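Local coordinates for putative transcriptional regulator, sugar-binding family (Arthrobacter aurescens, PDB 3NZE), which probably regulates transcription as a DNA-binding member of the SorC family whose sugar-binding domain is thought to recognise a carbohydrate effector, at residues 185-190 with 197-202. Sequence-based numbering, arbitrary orientation.
Sequences ADDVVG and FRSDGS
Gly190 and Phe197 pair across an antiparallel beta hairpin, strands 188-192 and 195-198, on the flank of the mixed sheet where strand 188-192 also adjoins strand 153-160. Two backbone bonds establish the pairing: Val189 N donates to Phe197 O at 3.0 Å, nearly straight (170°), and Phe197 N donates to Gly190 O, also 3.0 Å. With chi1 at 47°, CG of Phe197 sits between its own N and carbonyl carbon, which folds the ring back over Gly190; CZ lies 3.6 Å from Gly190 C, while Val189 CG2 meets the ring edge, 3.8 Å from CE1. A leucine in place of the phenylalanine would probably lose this flat cover over the Gly190 peptide and weaken the contact with Val189 CG2. Arg198 runs extended from CG to NE past Asp186 O, and its guanidinium is fixed by three partners: NH1 to Ser202 OG (3.0 Å), NH2 to Asp204 O, and an in-plane water that bridges NH2 to Asp186 OD2. Asp200 OD1 accepts from Ser202 N (2.9 Å) and Ser202 OG, so the serine links arginine to aspartate. The hairpin is thus entered from a Schellman-capped helix, with Asp187 as C-prime, and left through a type I turn, Arg198 to Gly201, overlapped by an Asx turn at Asp200.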
loop_
_atom_site.group_PDB
_atom_site.type_symbol
_atom_site.label_atom_id
_atom_site.label_comp_id
_atom_site.label_asym_id
_atom_site.label_seq_id
_atom_site.Cartn_x
_atom_site.Cartn_y
_atom_site.Cartn_z
ATOM N N ALA A 185 -11.273 14.024 -13.191
ATOM C CA ALA A 185 -11.655 13.848 -14.591
ATOM C C ALA A 185 -11.855 12.378 -14.951
ATOM O O ALA A 185 -12.681 12.045 -15.797
ATOM C CB ALA A 185 -10.607 14.476 -15.507
ATOM N N ASP A 186 -11.100 11.500 -14.298
ATOM C CA ASP A 186 -11.137 10.074 -14.611
ATOM C C ASP A 186 -11.829 9.232 -13.532
ATOM O O ASP A 186 -11.666 8.013 -13.505
ATOM C CB ASP A 186 -9.715 9.553 -14.836
ATOM C CG ASP A 186 -9.037 10.190 -16.035
ATOM O OD1 ASP A 186 -7.815 10.439 -15.969
ATOM O OD2 ASP A 186 -9.725 10.442 -17.044
ATOM N N ASP A 187 -12.610 9.881 -12.668
ATOM C CA ASP A 187 -13.266 9.226 -11.528
ATOM C C ASP A 187 -12.291 8.408 -10.676
ATOM O O ASP A 187 -12.635 7.326 -10.198
ATOM C CB ASP A 187 -14.439 8.335 -11.966
ATOM C CG ASP A 187 -15.307 7.880 -10.783
ATOM O OD1 ASP A 187 -16.231 8.638 -10.415
ATOM O OD2 ASP A 187 -15.071 6.780 -10.216
ATOM N N VAL A 188 -11.079 8.923 -10.488
ATOM C CA VAL A 188 -10.093 8.230 -9.658
ATOM C C VAL A 188 -10.462 8.376 -8.182
ATOM O O VAL A 188 -10.839 9.462 -7.743
ATOM C CB VAL A 188 -8.679 8.769 -9.918
ATOM C CG1 VAL A 188 -7.678 8.187 -8.905
ATOM C CG2 VAL A 188 -8.258 8.461 -11.349
ATOM N N VAL A 189 -10.375 7.285 -7.420
ATOM C CA VAL A 189 -10.741 7.334 -6.002
ATOM C C VAL A 189 -9.565 7.065 -5.062
ATOM O O VAL A 189 -9.666 7.299 -3.860
ATOM C CB VAL A 189 -11.913 6.376 -5.649
ATOM C CG1 VAL A 189 -13.151 6.759 -6.443
ATOM C CG2 VAL A 189 -11.542 4.940 -5.929
ATOM N N GLY A 190 -8.451 6.583 -5.602
ATOM C CA GLY A 190 -7.338 6.199 -4.755
ATOM C C GLY A 190 -6.207 5.520 -5.495
ATOM O O GLY A 190 -6.196 5.457 -6.728
ATOM N N PHE A 197 -6.709 3.986 -9.332
ATOM C CA PHE A 197 -7.866 3.224 -9.816
ATOM C C PHE A 197 -9.170 3.985 -9.587
ATOM O O PHE A 197 -9.214 4.931 -8.792
ATOM C CB PHE A 197 -7.928 1.878 -9.109
ATOM C CG PHE A 197 -7.751 1.974 -7.624
ATOM C CD1 PHE A 197 -8.759 2.489 -6.824
ATOM C CD2 PHE A 197 -6.559 1.580 -7.028
ATOM C CE1 PHE A 197 -8.603 2.586 -5.446
ATOM C CE2 PHE A 197 -6.384 1.681 -5.650
ATOM C CZ PHE A 197 -7.416 2.187 -4.857
ATOM N N ARG A 198 -10.228 3.561 -10.284
ATOM C CA ARG A 198 -11.560 4.163 -10.168
ATOM C C ARG A 198 -12.395 3.414 -9.129
ATOM O O ARG A 198 -11.940 2.426 -8.556
ATOM C CB ARG A 198 -12.278 4.155 -11.529
ATOM C CG ARG A 198 -11.500 4.866 -12.642
ATOM C CD ARG A 198 -12.308 4.890 -13.950
ATOM N NE ARG A 198 -11.564 5.492 -15.056
ATOM C CZ ARG A 198 -10.672 4.846 -15.803
ATOM N NH1 ARG A 198 -10.401 3.564 -15.574
ATOM N NH2 ARG A 198 -10.048 5.483 -16.787
ATOM N N SER A 199 -13.621 3.870 -8.889
ATOM C CA SER A 199 -14.468 3.231 -7.882
ATOM C C SER A 199 -14.746 1.767 -8.211
ATOM O O SER A 199 -14.905 0.944 -7.308
ATOM C CB SER A 199 -15.787 3.991 -7.696
ATOM O OG SER A 199 -16.556 4.000 -8.888
ATOM N N ASP A 200 -14.796 1.446 -9.500
ATOM C CA ASP A 200 -15.059 0.076 -9.934
ATOM C C ASP A 200 -13.781 -0.754 -10.007
ATOM O O ASP A 200 -13.804 -1.898 -10.471
ATOM C CB ASP A 200 -15.783 0.060 -11.291
ATOM C CG ASP A 200 -14.904 0.550 -12.437
ATOM O OD1 ASP A 200 -13.779 1.036 -12.174
ATOM O OD2 ASP A 200 -15.340 0.440 -13.608
ATOM N N GLY A 201 -12.673 -0.169 -9.555
ATOM C CA GLY A 201 -11.395 -0.860 -9.516
ATOM C C GLY A 201 -10.569 -0.789 -10.793
ATOM O O GLY A 201 -9.430 -1.258 -10.826
ATOM N N SER A 202 -11.129 -0.210 -11.850
ATOM C CA SER A 202 -10.421 -0.163 -13.132
ATOM C C SER A 202 -9.260 0.826 -13.094
ATOM O O SER A 202 -9.311 1.828 -12.376
ATOM C CB SER A 202 -11.378 0.173 -14.281
ATOM O OG SER A 202 -11.951 1.460 -14.130
HETATM O O HOH W 1 -11.268 8.031 -17.467
HETATM O O HOH W 2 -15.943 3.963 -11.610
#